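Long-range contacts in CRISPR-associated protein CasA/Cse1 (Thermus thermophilus, PDB 4AN8), which serves as a subunit of the Cascade ribonucleoprotein complex and probably helps this CRISPR immune system recognise invading DNA: residues A[61-66]-A[241-246]; A[98-102]-A[218-223]. One frame throughout, in Å; residues are numbered along the deposited sequence.

Interaction 1: residues A[61-66]-A[241-246]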
ATOM      1  N   LEU A  61      10.463 -10.424  -0.939  1.00 16.84           N
ATOM      2  CA  LEU A  61       9.536 -11.491  -1.309  1.00 16.84           C
ATOM      3  C   LEU A  61       9.854 -12.094  -2.688  1.00 16.84           C
ATOM      4  O   LEU A  61       9.767 -13.301  -2.869  1.00 16.84           O
ATOM      5  CB  LEU A  61       8.104 -10.982  -1.289  1.00 16.25           C
ATOM      6  CG  LEU A  61       7.629 -10.624   0.119  1.00 16.25           C
ATOM      7  CD1 LEU A  61       6.420  -9.641   0.052  1.00 16.25           C
ATOM      8  CD2 LEU A  61       7.286 -11.894   0.897  1.00 16.25           C
ATOM      9  N   ALA A  62      10.201 -11.243  -3.657  1.00 18.48           N
ATOM     10  CA  ALA A  62      10.568 -11.722  -4.980  1.00 18.48           C
ATOM     11  C   ALA A  62      11.734 -12.684  -4.830  1.00 18.48           C
ATOM     12  O   ALA A  62      11.687 -13.803  -5.329  1.00 18.48           O
ATOM     13  CB  ALA A  62      10.966 -10.551  -5.899  1.00  9.74           C
ATOM     14  N   VAL A  63      12.777 -12.245  -4.125  1.00 24.13           N
ATOM     15  CA  VAL A  63      13.931 -13.095  -3.914  1.00 24.13           C
ATOM     16  C   VAL A  63      13.560 -14.420  -3.220  1.00 24.13           C
ATOM     17  O   VAL A  63      13.992 -15.486  -3.652  1.00 24.13           O
ATOM     18  CB  VAL A  63      15.057 -12.384  -3.136  1.00 15.14           C
ATOM     19  CG1 VAL A  63      16.162 -13.365  -2.860  1.00 15.14           C
ATOM     20  CG2 VAL A  63      15.603 -11.193  -3.950  1.00 15.14           C
ATOM     21  N   LEU A  64      12.766 -14.349  -2.154  1.00 24.34           N
ATOM     22  CA  LEU A  64      12.358 -15.547  -1.419  1.00 24.34           C
ATOM     23  C   LEU A  64      11.599 -16.540  -2.279  1.00 24.34           C
ATOM     24  O   LEU A  64      11.902 -17.732  -2.269  1.00 24.34           O
ATOM     25  CB  LEU A  64      11.494 -15.194  -0.206  1.00 21.68           C
ATOM     26  CG  LEU A  64      12.259 -14.637   0.995  1.00 21.68           C
ATOM     27  CD1 LEU A  64      11.346 -13.942   2.010  1.00 21.68           C
ATOM     28  CD2 LEU A  64      13.113 -15.763   1.644  1.00 21.68           C
ATOM     29  N   HIS A  65      10.599 -16.056  -3.009  1.00 23.20           N
ATOM     30  CA  HIS A  65       9.805 -16.927  -3.856  1.00 23.20           C
ATOM     31  C   HIS A  65      10.658 -17.674  -4.879  1.00 23.20           C
ATOM     32  O   HIS A  65      10.416 -18.839  -5.155  1.00 23.20           O
ATOM     33  CB  HIS A  65       8.727 -16.142  -4.584  1.00 20.30           C
ATOM     34  CG  HIS A  65       7.542 -15.809  -3.736  1.00 20.30           C
ATOM     35  ND1 HIS A  65       6.992 -16.706  -2.844  1.00 20.30           N
ATOM     36  CD2 HIS A  65       6.799 -14.675  -3.651  1.00 20.30           C
ATOM     37  CE1 HIS A  65       5.935 -16.151  -2.268  1.00 20.30           C
ATOM     38  NE2 HIS A  65       5.794 -14.926  -2.743  1.00 20.30           N
ATOM     39  N   ARG A  66      11.637 -17.003  -5.462  1.00 22.19           N
ATOM     40  CA  ARG A  66      12.432 -17.634  -6.487  1.00 22.19           C
ATOM     41  C   ARG A  66      13.458 -18.565  -5.847  1.00 22.19           C
ATOM     42  O   ARG A  66      13.608 -19.701  -6.265  1.00 22.19           O
ATOM     43  CB  ARG A  66      13.109 -16.577  -7.365  1.00 21.31           C
ATOM     44  CG  ARG A  66      12.121 -15.663  -8.055  1.00 21.31           C
ATOM     45  CD  ARG A  66      11.184 -16.482  -8.939  1.00 21.31           C
ATOM     46  NE  ARG A  66      11.888 -17.028 -10.099  1.00 21.31           N
ATOM     47  CZ  ARG A  66      11.292 -17.740 -11.047  1.00 21.31           C
ATOM     48  NH1 ARG A  66       9.986 -17.990 -10.959  1.00 21.31           N
ATOM     49  NH2 ARG A  66      12.003 -18.199 -12.077  1.00 21.31           N
ATOM     50  N   ARG A 241       4.003 -13.157 -10.579  1.00 21.82           N
ATOM     51  CA  ARG A 241       4.133 -12.465  -9.306  1.00 21.82           C
ATOM     52  C   ARG A 241       5.453 -11.698  -9.171  1.00 21.82           C
ATOM     53  O   ARG A 241       5.450 -10.509  -8.870  1.00 21.82           O
ATOM     54  CB  ARG A 241       3.955 -13.420  -8.125  1.00 16.48           C
ATOM     55  CG  ARG A 241       3.914 -12.702  -6.768  1.00 16.48           C
ATOM     56  CD  ARG A 241       3.834 -13.703  -5.637  1.00 16.48           C
ATOM     57  NE  ARG A 241       2.647 -14.543  -5.753  1.00 16.48           N
ATOM     58  CZ  ARG A 241       2.350 -15.534  -4.930  1.00 16.48           C
ATOM     59  NH1 ARG A 241       3.148 -15.817  -3.886  1.00 16.48           N
ATOM     60  NH2 ARG A 241       1.242 -16.231  -5.136  1.00 16.48           N
ATOM     61  N   THR A 242       6.579 -12.367  -9.385  1.00 14.96           N
ATOM     62  CA  THR A 242       7.852 -11.701  -9.166  1.00 14.96           C
ATOM     63  C   THR A 242       8.215 -10.802 -10.318  1.00 14.96           C
ATOM     64  O   THR A 242       9.002  -9.865 -10.147  1.00 14.96           O
ATOM     65  CB  THR A 242       8.990 -12.685  -8.868  1.00 19.89           C
ATOM     66  OG1 THR A 242       9.345 -13.387 -10.063  1.00 19.89           O
ATOM     67  CG2 THR A 242       8.537 -13.674  -7.814  1.00 19.89           C
ATOM     68  N   ARG A 243       7.648 -11.068 -11.494  1.00 19.05           N
ATOM     69  CA  ARG A 243       7.896 -10.188 -12.642  1.00 19.05           C
ATOM     70  C   ARG A 243       7.210  -8.863 -12.327  1.00 19.05           C
ATOM     71  O   ARG A 243       7.749  -7.799 -12.535  1.00 19.05           O
ATOM     72  CB  ARG A 243       7.350 -10.798 -13.953  1.00 21.20           C
ATOM     73  CG  ARG A 243       7.374  -9.842 -15.139  1.00 21.20           C
ATOM     74  CD  ARG A 243       6.814 -10.480 -16.449  1.00 21.20           C
ATOM     75  NE  ARG A 243       7.557 -11.683 -16.845  1.00 21.20           N
ATOM     76  CZ  ARG A 243       7.060 -12.920 -16.753  1.00 21.20           C
ATOM     77  NH1 ARG A 243       5.819 -13.140 -16.310  1.00 21.20           N
ATOM     78  NH2 ARG A 243       7.795 -13.950 -17.122  1.00 21.20           N
ATOM     79  N   VAL A 244       6.001  -8.943 -11.811  1.00 16.51           N
ATOM     80  CA  VAL A 244       5.306  -7.743 -11.381  1.00 16.51           C
ATOM     81  C   VAL A 244       5.949  -7.037 -10.169  1.00 16.51           C
ATOM     82  O   VAL A 244       6.071  -5.834 -10.181  1.00 16.51           O
ATOM     83  CB  VAL A 244       3.810  -8.001 -11.218  1.00 14.78           C
ATOM     84  CG1 VAL A 244       3.102  -6.748 -10.665  1.00 14.78           C
ATOM     85  CG2 VAL A 244       3.236  -8.370 -12.584  1.00 14.78           C
ATOM     86  N   TYR A 245       6.398  -7.786  -9.165  1.00 19.31           N
ATOM     87  CA  TYR A 245       7.139  -7.216  -8.023  1.00 19.31           C
ATOM     88  C   TYR A 245       8.398  -6.455  -8.446  1.00 19.31           C
ATOM     89  O   TYR A 245       8.856  -5.540  -7.757  1.00 19.31           O
ATOM     90  CB  TYR A 245       7.591  -8.331  -7.070  1.00 17.81           C
ATOM     91  CG  TYR A 245       6.527  -8.875  -6.132  1.00 17.81           C
ATOM     92  CD1 TYR A 245       5.198  -8.408  -6.169  1.00 17.81           C
ATOM     93  CD2 TYR A 245       6.851  -9.865  -5.214  1.00 17.81           C
ATOM     94  CE1 TYR A 245       4.248  -8.911  -5.298  1.00 17.81           C
ATOM     95  CE2 TYR A 245       5.907 -10.372  -4.337  1.00 17.81           C
ATOM     96  CZ  TYR A 245       4.617  -9.896  -4.376  1.00 17.81           C
ATOM     97  OH  TYR A 245       3.706 -10.433  -3.500  1.00 17.81           O
ATOM     98  N   THR A 246       8.997  -6.867  -9.555  1.00 17.41           N
ATOM     99  CA  THR A 246      10.242  -6.252  -9.976  1.00 17.41           C
ATOM    100  C   THR A 246      10.107  -5.608 -11.352  1.00 17.41           C
ATOM    101  O   THR A 246      11.068  -5.505 -12.086  1.00 17.41           O
ATOM    102  CB  THR A 246      11.377  -7.296 -10.003  1.00 19.09           C
ATOM    103  OG1 THR A 246      11.075  -8.300 -10.982  1.00 19.09           O
ATOM    104  CG2 THR A 246      11.558  -7.947  -8.587  1.00 19.09           C
TER
HETATM  105  O   HOH W   1       4.345 -12.479  -2.114  1.00 51.38           O
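Ala62 meets 241-246 with its methyl group and its backbone. Its CB lies 3.8 Å from CG2 of Thr246, just past helix 241-245. Thr242 sets CG2 against the CA of Ala62, 4.0 Å away, and the same methyl group approaches CB of His65. The ring edge of Tyr245 runs past the backbone of Ala62, while CE2 touches CB of Leu61 at 3.8 Å. The aliphatic part of Arg66, bent at chi2 and chi3, crosses Thr242 at about a right angle. Its guanidinium goes on to a salt bridge with Glu220.

The polar contacts gather at the His65 end. NE2 of His65 lies 3.0 Å from NH1 of Arg241, at the edge of that guanidinium. The imidazole ring and the guanidinium stand 70° apart. With CG anti to the backbone N, Arg241 lays that carbon over one face of the Tyr245 ring, near the rim. NH1 of Arg241 is also hydrogen-bonded to the carbonyl of Val208, and ND1 of His65 to that of Gly70. One water joins the helices: it lies 2.9 Å from NE2 of His65 and 2.6 Å from OH of Tyr245, in the plane of both rings.

Within 241-246, OG1 of Thr246 donates to the carbonyl O of Thr242 at 2.7 Å. With chi1 at 63°, OG1 turns back to the helix and CG2 is left for Ala62.

This is nearly antiparallel helix packing: the axes run at 156° and come within 9.4 Å. It seats helix 241-245 against the end of helix 50-67 in the N-terminal domain, which mixes helices and strands.

Interaction 2: residues A[98-102]-A[218-223]; sequences FRDRF and IWEVPP
Phe98, Phe102 and Trp219 form an aromatic cluster between two loops of the Cse1 fold. Trp219 turns an edge toward the face of Phe98 in an offset edge-to-face pair, with centroids 5.4 Å apart and planes at 60°. CZ of Phe102 sits over the centre of the indole, 3.7 Å from CD2 of Trp219. With chi1 at 57°, the indole offers a face to Phe102 and its CD1 edge to Phe98. CG of Glu220 adds an aliphatic contact, 3.6 Å from CZ of Phe98.

Beside the cluster, Arg101 folds its chain over the backbone of 218-223. Its guanidinium lies between CD of Pro223 on one face and the carbonyl O of Trp219 on the other, both near the rim. A water near the carbonyls of Ile218 and Pro222, perhaps not serving both, accepts a weak bond from NH2 of Arg101.

Further out, Tyr94 on helix 88-98 hydrogen-bonds to NE1 of Trp219 and to OE2 of Glu220. OE1 of Glu220 forms a salt bridge with Arg66.

The Arg101 grip is end-on: NH1 donates to O of Val221 at 2.7 Å from above the carbonyl plane, and NH2 donates to the same O at 2.9 Å.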
ATOM      1  N   PHE A  98      22.894 -15.166  -8.690  1.00 24.39           N
ATOM      2  CA  PHE A  98      22.463 -13.913  -9.327  1.00 24.39           C
ATOM      3  C   PHE A  98      23.188 -12.668  -8.833  1.00 24.39           C
ATOM      4  O   PHE A  98      22.915 -11.561  -9.277  1.00 24.39           O
ATOM      5  CB  PHE A  98      20.931 -13.773  -9.296  1.00 20.31           C
ATOM      6  CG  PHE A  98      20.234 -14.806 -10.138  1.00 20.31           C
ATOM      7  CD1 PHE A  98      20.186 -14.668 -11.521  1.00 20.31           C
ATOM      8  CD2 PHE A  98      19.693 -15.942  -9.561  1.00 20.31           C
ATOM      9  CE1 PHE A  98      19.580 -15.637 -12.317  1.00 20.31           C
ATOM     10  CE2 PHE A  98      19.094 -16.905 -10.329  1.00 20.31           C
ATOM     11  CZ  PHE A  98      19.037 -16.752 -11.722  1.00 20.31           C
ATOM     12  N   ARG A  99      24.151 -12.880  -7.951  1.00 27.89           N
ATOM     13  CA  ARG A  99      24.939 -11.790  -7.388  0.50 27.89           C
ATOM     14  C   ARG A  99      25.385 -10.753  -8.424  1.00 27.89           C
ATOM     15  O   ARG A  99      25.327  -9.552  -8.179  1.00 27.89           O
ATOM     16  CB  ARG A  99      26.162 -12.345  -6.661  0.50 29.01           C
ATOM     17  CG  ARG A  99      27.097 -11.254  -6.187  0.50 29.01           C
ATOM     18  CD  ARG A  99      28.297 -11.799  -5.448  0.50 29.01           C
ATOM     19  NE  ARG A  99      29.324 -10.771  -5.335  0.50 29.01           N
ATOM     20  CZ  ARG A  99      29.387  -9.900  -4.337  0.50 29.01           C
ATOM     21  NH1 ARG A  99      28.486  -9.947  -3.368  0.50 29.01           N
ATOM     22  NH2 ARG A  99      30.352  -8.992  -4.304  0.50 29.01           N
ATOM     23  N   ASP A 100      25.830 -11.202  -9.584  1.00 24.52           N
ATOM     24  CA  ASP A 100      26.332 -10.240 -10.566  1.00 24.52           C
ATOM     25  C   ASP A 100      25.234  -9.393 -11.207  1.00 24.52           C
ATOM     26  O   ASP A 100      25.536  -8.484 -11.990  1.00 24.52           O
ATOM     27  CB  ASP A 100      27.197 -10.928 -11.619  1.00 55.74           C
ATOM     28  CG  ASP A 100      28.502 -11.446 -11.039  1.00 55.74           C
ATOM     29  OD1 ASP A 100      29.137 -10.710 -10.251  1.00 55.74           O
ATOM     30  OD2 ASP A 100      28.884 -12.597 -11.354  1.00 55.74           O
ATOM     31  N   ARG A 101      23.977  -9.668 -10.859  1.00 20.97           N
ATOM     32  CA  ARG A 101      22.865  -8.835 -11.323  1.00 20.97           C
ATOM     33  C   ARG A 101      22.380  -7.816 -10.261  1.00 20.97           C
ATOM     34  O   ARG A 101      21.444  -7.048 -10.505  1.00 20.97           O
ATOM     35  CB  ARG A 101      21.698  -9.698 -11.827  1.00 24.27           C
ATOM     36  CG  ARG A 101      22.017 -10.569 -13.072  1.00 24.27           C
ATOM     37  CD  ARG A 101      22.270  -9.755 -14.335  1.00 24.27           C
ATOM     38  NE  ARG A 101      21.092  -8.990 -14.747  1.00 24.27           N
ATOM     39  CZ  ARG A 101      20.147  -9.426 -15.581  1.00 24.27           C
ATOM     40  NH1 ARG A 101      20.234 -10.635 -16.125  1.00 24.27           N
ATOM     41  NH2 ARG A 101      19.112  -8.640 -15.885  1.00 24.27           N
ATOM     42  N   PHE A 102      23.039  -7.782  -9.106  1.00 23.88           N
ATOM     43  CA  PHE A 102      22.581  -6.936  -8.002  1.00 23.88           C
ATOM     44  C   PHE A 102      23.486  -5.768  -7.701  1.00 23.88           C
ATOM     45  O   PHE A 102      23.349  -5.123  -6.664  1.00 23.88           O
ATOM     46  CB  PHE A 102      22.375  -7.763  -6.734  1.00 19.61           C
ATOM     47  CG  PHE A 102      21.060  -8.488  -6.691  1.00 19.61           C
ATOM     48  CD1 PHE A 102      20.933  -9.740  -7.268  1.00 19.61           C
ATOM     49  CD2 PHE A 102      19.939  -7.893  -6.101  1.00 19.61           C
ATOM     50  CE1 PHE A 102      19.739 -10.408  -7.219  1.00 19.61           C
ATOM     51  CE2 PHE A 102      18.730  -8.542  -6.055  1.00 19.61           C
ATOM     52  CZ  PHE A 102      18.624  -9.808  -6.604  1.00 19.61           C
ATOM     53  N   ILE A 218      13.127  -9.457 -12.741  1.00 23.77           N
ATOM     54  CA  ILE A 218      13.890  -8.741 -13.738  1.00 23.77           C
ATOM     55  C   ILE A 218      15.327  -9.254 -13.860  1.00 23.77           C
ATOM     56  O   ILE A 218      15.897  -9.223 -14.953  1.00 23.77           O
ATOM     57  CB  ILE A 218      13.901  -7.217 -13.451  1.00 17.32           C
ATOM     58  CG1 ILE A 218      14.428  -6.429 -14.673  1.00 17.32           C
ATOM     59  CG2 ILE A 218      14.722  -6.897 -12.166  1.00 17.32           C
ATOM     60  CD1 ILE A 218      13.531  -6.525 -15.911  1.00 17.32           C
ATOM     61  N   TRP A 219      15.917  -9.740 -12.765  1.00 24.18           N
ATOM     62  CA  TRP A 219      17.315 -10.172 -12.812  1.00 24.18           C
ATOM     63  C   TRP A 219      17.531 -11.583 -13.388  1.00 24.18           C
ATOM     64  O   TRP A 219      18.674 -11.987 -13.596  1.00 24.18           O
ATOM     65  CB  TRP A 219      17.978 -10.051 -11.435  1.00 19.67           C
ATOM     66  CG  TRP A 219      17.260 -10.826 -10.378  1.00 19.67           C
ATOM     67  CD1 TRP A 219      17.374 -12.164 -10.130  1.00 19.67           C
ATOM     68  CD2 TRP A 219      16.303 -10.329  -9.440  1.00 19.67           C
ATOM     69  NE1 TRP A 219      16.531 -12.535  -9.109  1.00 19.67           N
ATOM     70  CE2 TRP A 219      15.878 -11.420  -8.652  1.00 19.67           C
ATOM     71  CE3 TRP A 219      15.752  -9.075  -9.192  1.00 19.67           C
ATOM     72  CZ2 TRP A 219      14.949 -11.287  -7.628  1.00 19.67           C
ATOM     73  CZ3 TRP A 219      14.810  -8.948  -8.151  1.00 19.67           C
ATOM     74  CH2 TRP A 219      14.427 -10.042  -7.398  1.00 19.67           C
ATOM     75  N   GLU A 220      16.446 -12.312 -13.653  1.00 25.07           N
ATOM     76  CA  GLU A 220      16.516 -13.652 -14.229  1.00 25.07           C
ATOM     77  C   GLU A 220      16.377 -13.652 -15.762  1.00 25.07           C
ATOM     78  O   GLU A 220      16.444 -14.703 -16.396  1.00 25.07           O
ATOM     79  CB  GLU A 220      15.449 -14.585 -13.620  1.00 23.49           C
ATOM     80  CG  GLU A 220      15.792 -15.168 -12.235  1.00 23.49           C
ATOM     81  CD  GLU A 220      14.818 -16.253 -11.818  1.00 23.49           C
ATOM     82  OE1 GLU A 220      14.311 -16.958 -12.714  1.00 23.49           O
ATOM     83  OE2 GLU A 220      14.543 -16.412 -10.603  1.00 23.49           O
ATOM     84  N   VAL A 221      16.161 -12.474 -16.338  1.00 22.32           N
ATOM     85  CA  VAL A 221      16.067 -12.315 -17.777  1.00 22.32           C
ATOM     86  C   VAL A 221      17.198 -11.368 -18.219  1.00 22.32           C
ATOM     87  O   VAL A 221      17.842 -10.730 -17.385  1.00 22.32           O
ATOM     88  CB  VAL A 221      14.660 -11.811 -18.219  1.00 30.80           C
ATOM     89  CG1 VAL A 221      13.575 -12.760 -17.744  1.00 30.80           C
ATOM     90  CG2 VAL A 221      14.374 -10.416 -17.707  1.00 30.80           C
ATOM     91  N   PRO A 222      17.478 -11.317 -19.528  1.00 28.64           N
ATOM     92  CA  PRO A 222      18.641 -10.542 -19.969  1.00 28.64           C
ATOM     93  C   PRO A 222      18.450  -9.052 -19.700  1.00 28.64           C
ATOM     94  O   PRO A 222      17.310  -8.569 -19.707  1.00 28.64           O
ATOM     95  CB  PRO A 222      18.688 -10.807 -21.482  1.00 28.34           C
ATOM     96  CG  PRO A 222      17.915 -12.048 -21.690  1.00 28.34           C
ATOM     97  CD  PRO A 222      16.838 -12.049 -20.638  1.00 28.34           C
ATOM     98  N   PRO A 223      19.552  -8.333 -19.450  1.00 27.04           N
ATOM     99  CA  PRO A 223      19.465  -6.899 -19.148  1.00 27.04           C
ATOM    100  C   PRO A 223      18.794  -6.161 -20.290  1.00 27.04           C
ATOM    101  O   PRO A 223      18.857  -6.588 -21.433  1.00 27.04           O
ATOM    102  CB  PRO A 223      20.928  -6.464 -19.001  1.00 26.85           C
ATOM    103  CG  PRO A 223      21.754  -7.623 -19.467  1.00 26.85           C
ATOM    104  CD  PRO A 223      20.924  -8.851 -19.338  1.00 26.85           C
TER
HETATM  105  O   HOH W   2      16.591  -7.563 -17.144  1.00 54.65           O

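In the fold
Interaction 2 is nested along the chain inside the loop closed by interaction 1, and their centres lie about 13 Å apart. The two touch directly. NH2 of Arg66 makes a 2.7 Å salt bridge with OE1 of Glu220, which ties helix 50-67 to the loop 218-223. OG1 of Thr246 is probably hydrogen-bonded to N of Ile218 at 2.9 Å. The indole of Trp219 packs on both segments of interaction 1: its CZ3 lies 3.4 Å from CG2 of Thr246, and its CZ2 lies 3.7 Å from CG2 of Val63. Interaction 1 is the more buried, about 17 Å from the chain centre to its own centre, against about 26 Å for interaction 2.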